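Local structure of cytosol aminopeptidase (Coxiella burnetii, 3IJ3) at residues Gln60-Ala65 with Cys76-Ser81. The protein probably acts as a manganese-dependent metalloaminopeptidase of the M17 family, removing amino acids from the N-termini of peptides. Numbering follows the deposited sequence.
Sequences QQWVKA and CSIPES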
ATOM      1  N   GLN A  60     -18.353 -34.619 -47.876  1.00 11.01           N
ATOM      2  CA  GLN A  60     -19.510 -33.827 -47.467  1.00 11.24           C
ATOM      3  C   GLN A  60     -20.076 -34.342 -46.134  1.00 10.12           C
ATOM      4  O   GLN A  60     -20.372 -33.543 -45.237  1.00  9.75           O
ATOM      5  CB  GLN A  60     -20.597 -33.790 -48.550  1.00 12.54           C
ATOM      6  CG  GLN A  60     -20.118 -33.198 -49.882  1.00 13.39           C
ATOM      7  CD  GLN A  60     -21.255 -32.875 -50.837  1.00 20.16           C
ATOM      8  OE1 GLN A  60     -22.265 -32.310 -50.426  1.00 21.02           O
ATOM      9  NE2 GLN A  60     -21.077 -33.190 -52.123  1.00 16.08           N
ATOM     10  N   GLN A  61     -20.211 -35.661 -45.989  1.00  8.51           N
ATOM     11  CA  GLN A  61     -20.736 -36.238 -44.728  1.00 10.23           C
ATOM     12  C   GLN A  61     -19.830 -35.934 -43.539  1.00  8.71           C
ATOM     13  O   GLN A  61     -20.304 -35.582 -42.431  1.00  8.96           O
ATOM     14  CB  GLN A  61     -20.857 -37.762 -44.831  1.00 10.59           C
ATOM     15  CG  GLN A  61     -21.867 -38.279 -45.879  1.00 13.87           C
ATOM     16  CD  GLN A  61     -23.322 -38.128 -45.451  1.00 19.08           C
ATOM     17  OE1 GLN A  61     -23.635 -37.566 -44.377  1.00 17.44           O
ATOM     18  NE2 GLN A  61     -24.234 -38.640 -46.294  1.00 19.22           N
ATOM     19  N   TRP A  62     -18.523 -36.068 -43.759  1.00  9.47           N
ATOM     20  CA  TRP A  62     -17.560 -35.862 -42.671  1.00  8.78           C
ATOM     21  C   TRP A  62     -17.518 -34.424 -42.178  1.00  9.31           C
ATOM     22  O   TRP A  62     -17.529 -34.187 -40.966  1.00  9.31           O
ATOM     23  CB  TRP A  62     -16.160 -36.341 -43.055  1.00  9.81           C
ATOM     24  CG  TRP A  62     -15.150 -36.056 -42.017  1.00 10.35           C
ATOM     25  CD1 TRP A  62     -14.223 -35.053 -42.018  1.00 15.44           C
ATOM     26  CD2 TRP A  62     -14.979 -36.756 -40.784  1.00 11.99           C
ATOM     27  NE1 TRP A  62     -13.474 -35.099 -40.865  1.00 15.74           N
ATOM     28  CE2 TRP A  62     -13.906 -36.148 -40.100  1.00 13.74           C
ATOM     29  CE3 TRP A  62     -15.623 -37.838 -40.197  1.00 18.26           C
ATOM     30  CZ2 TRP A  62     -13.484 -36.577 -38.842  1.00 17.45           C
ATOM     31  CZ3 TRP A  62     -15.180 -38.282 -38.950  1.00 22.47           C
ATOM     32  CH2 TRP A  62     -14.120 -37.654 -38.299  1.00 20.74           C
ATOM     33  N   VAL A  63     -17.446 -33.469 -43.092  1.00  9.71           N
ATOM     34  CA  VAL A  63     -17.401 -32.068 -42.697  1.00 10.49           C
ATOM     35  C   VAL A  63     -18.664 -31.709 -41.906  1.00 11.15           C
ATOM     36  O   VAL A  63     -18.583 -31.006 -40.899  1.00 12.68           O
ATOM     37  CB  VAL A  63     -17.169 -31.129 -43.895  1.00 11.19           C
ATOM     38  CG1 VAL A  63     -17.198 -29.677 -43.446  1.00 13.36           C
ATOM     39  CG2 VAL A  63     -15.817 -31.459 -44.587  1.00 12.03           C
ATOM     40  N   LYS A  64     -19.819 -32.204 -42.351  1.00 12.30           N
ATOM     41  CA  LYS A  64     -21.077 -31.978 -41.627  1.00 14.62           C
ATOM     42  C   LYS A  64     -21.060 -32.706 -40.263  1.00 13.82           C
ATOM     43  O   LYS A  64     -21.364 -32.105 -39.226  1.00 13.86           O
ATOM     44  CB  LYS A  64     -22.257 -32.435 -42.463  1.00 14.93           C
ATOM     45  CG  LYS A  64     -23.614 -32.258 -41.791  1.00 22.23           C
ATOM     46  CD  LYS A  64     -24.748 -32.659 -42.713  1.00 29.48           C
ATOM     47  CE  LYS A  64     -26.108 -32.490 -42.032  1.00 33.43           C
ATOM     48  NZ  LYS A  64     -27.216 -32.940 -42.921  1.00 38.35           N
ATOM     49  N   ALA A  65     -20.638 -33.969 -40.258  1.00 11.79           N
ATOM     50  CA  ALA A  65     -20.576 -34.755 -39.014  1.00 12.39           C
ATOM     51  C   ALA A  65     -19.586 -34.201 -37.975  1.00 12.74           C
ATOM     52  O   ALA A  65     -19.779 -34.378 -36.780  1.00 12.99           O
ATOM     53  CB  ALA A  65     -20.228 -36.196 -39.320  1.00 12.73           C
ATOM     54  N   CYS A  76     -10.571 -28.806 -39.653  1.00 15.12           N
ATOM     55  CA  CYS A  76     -11.286 -30.023 -39.991  1.00 15.30           C
ATOM     56  C   CYS A  76     -10.304 -30.899 -40.759  1.00 15.84           C
ATOM     57  O   CYS A  76      -9.913 -30.558 -41.879  1.00 14.61           O
ATOM     58  CB  CYS A  76     -12.543 -29.751 -40.823  1.00 15.60           C
ATOM     59  SG  CYS A  76     -13.499 -31.277 -41.173  1.00 17.59           S
ATOM     60  N   SER A  77      -9.850 -31.987 -40.119  1.00 16.00           N
ATOM     61  CA  SER A  77      -8.977 -32.972 -40.758  1.00 17.39           C
ATOM     62  C   SER A  77      -9.878 -33.952 -41.497  1.00 17.70           C
ATOM     63  O   SER A  77     -10.712 -34.621 -40.872  1.00 20.22           O
ATOM     64  CB  SER A  77      -8.132 -33.692 -39.699  1.00 17.29           C
ATOM     65  OG  SER A  77      -7.326 -32.753 -39.012  1.00 21.68           O
ATOM     66  N   ILE A  78      -9.739 -34.010 -42.811  1.00 17.07           N
ATOM     67  CA  ILE A  78     -10.590 -34.835 -43.674  1.00 19.14           C
ATOM     68  C   ILE A  78      -9.893 -36.116 -44.102  1.00 19.89           C
ATOM     69  O   ILE A  78      -8.812 -36.073 -44.663  1.00 18.45           O
ATOM     70  CB  ILE A  78     -10.981 -34.067 -44.939  1.00 18.33           C
ATOM     71  CG1 ILE A  78     -11.730 -32.776 -44.561  1.00 18.27           C
ATOM     72  CG2 ILE A  78     -11.829 -34.941 -45.884  1.00 20.38           C
ATOM     73  CD1 ILE A  78     -11.948 -31.857 -45.713  1.00 15.04           C
ATOM     74  N   PRO A  79     -10.530 -37.271 -43.856  1.00 21.73           N
ATOM     75  CA  PRO A  79      -9.885 -38.530 -44.259  1.00 21.77           C
ATOM     76  C   PRO A  79     -10.014 -38.921 -45.715  1.00 21.88           C
ATOM     77  O   PRO A  79     -10.971 -38.526 -46.416  1.00 23.26           O
ATOM     78  CB  PRO A  79     -10.607 -39.577 -43.392  1.00 22.74           C
ATOM     79  CG  PRO A  79     -11.991 -39.003 -43.205  1.00 24.30           C
ATOM     80  CD  PRO A  79     -11.753 -37.497 -43.059  1.00 22.23           C
ATOM     81  N   GLU A  80      -9.020 -39.673 -46.185  1.00 19.19           N
ATOM     82  CA  GLU A  80      -9.053 -40.295 -47.488  1.00 19.27           C
ATOM     83  C   GLU A  80      -9.905 -41.537 -47.215  1.00 17.82           C
ATOM     84  O   GLU A  80     -10.187 -41.809 -46.055  1.00 16.43           O
ATOM     85  CB  GLU A  80      -7.668 -40.766 -47.913  1.00 19.93           C
ATOM     86  CG  GLU A  80      -6.666 -39.672 -48.286  1.00 23.11           C
ATOM     87  CD  GLU A  80      -6.941 -39.052 -49.649  1.00 31.27           C
ATOM     88  OE1 GLU A  80      -8.026 -39.310 -50.228  1.00 33.53           O
ATOM     89  OE2 GLU A  80      -6.056 -38.304 -50.145  1.00 30.84           O
ATOM     90  N   SER A  81     -10.274 -42.290 -48.248  1.00 17.05           N
ATOM     91  CA  SER A  81     -11.057 -43.541 -48.056  1.00 16.42           C
ATOM     92  C   SER A  81     -10.216 -44.589 -47.312  1.00 14.21           C
ATOM     93  O   SER A  81     -10.755 -45.532 -46.730  1.00 14.22           O
ATOM     94  CB  SER A  81     -11.569 -44.112 -49.384  1.00 17.96           C
ATOM     95  OG  SER A  81     -10.535 -44.705 -50.161  1.00 23.27           O
TER
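Trp-62 and Val-63 of helix 57-66 pack against Cys-76, Ser-77, Ile-78 and Pro-79 of strand 75-79, a buried helix-on-strand contact in the M17 N-terminal domain, tied by one indole hydrogen bond. The strand is outermost in its six-stranded mixed sheet within this chain and pairs with strand 85-91, while the axes of 60-65 and 76-79 run roughly antiparallel (150°) and come within 8.8 Å. Trp-62 supplies most of the helix's share of the contact. With CG anti to the backbone N (chi1 176°), the indole reaches across to the strand and offers its N-H to a backbone carbonyl: NE1 of Trp-62 lies 2.8 Å from O of Ser-77. The bond is short but bent, 131° at the hydrogen, and the oxygen stands out of the ring plane. Pro-79 explains part of the fit, for its CD rests 3.6 Å from the centroid of the five-membered ring of Trp-62, almost on the normal, in a CH-pi contact. Proline suits this place because its rigid ring presents a polarised CH2 next to the nitrogen. Cys-76 brings SG obliquely to the same indole, 3.8 Å from NE1 of Trp-62, a sulfur-aromatic contact. The next residue, Val-63, suits its place as a compact, branched apolar side chain: its CG2 touches CD1 of Ile-78 at 4.0 Å and lies against SG of Cys-76; Leu-52 and Trp-51 of helix 48-52 extend this apolar patch. Trp-62 and Pro-79 also pack on Pro-79 and Trp-62 of the second subunit, where the two Trp-62 rings meet at a steep angle. Dispersion probably supplies much of the adhesion, while the single polar bond satisfies the buried indole N-H and probably helps fix the rotation of a ring shared with the subunit interface.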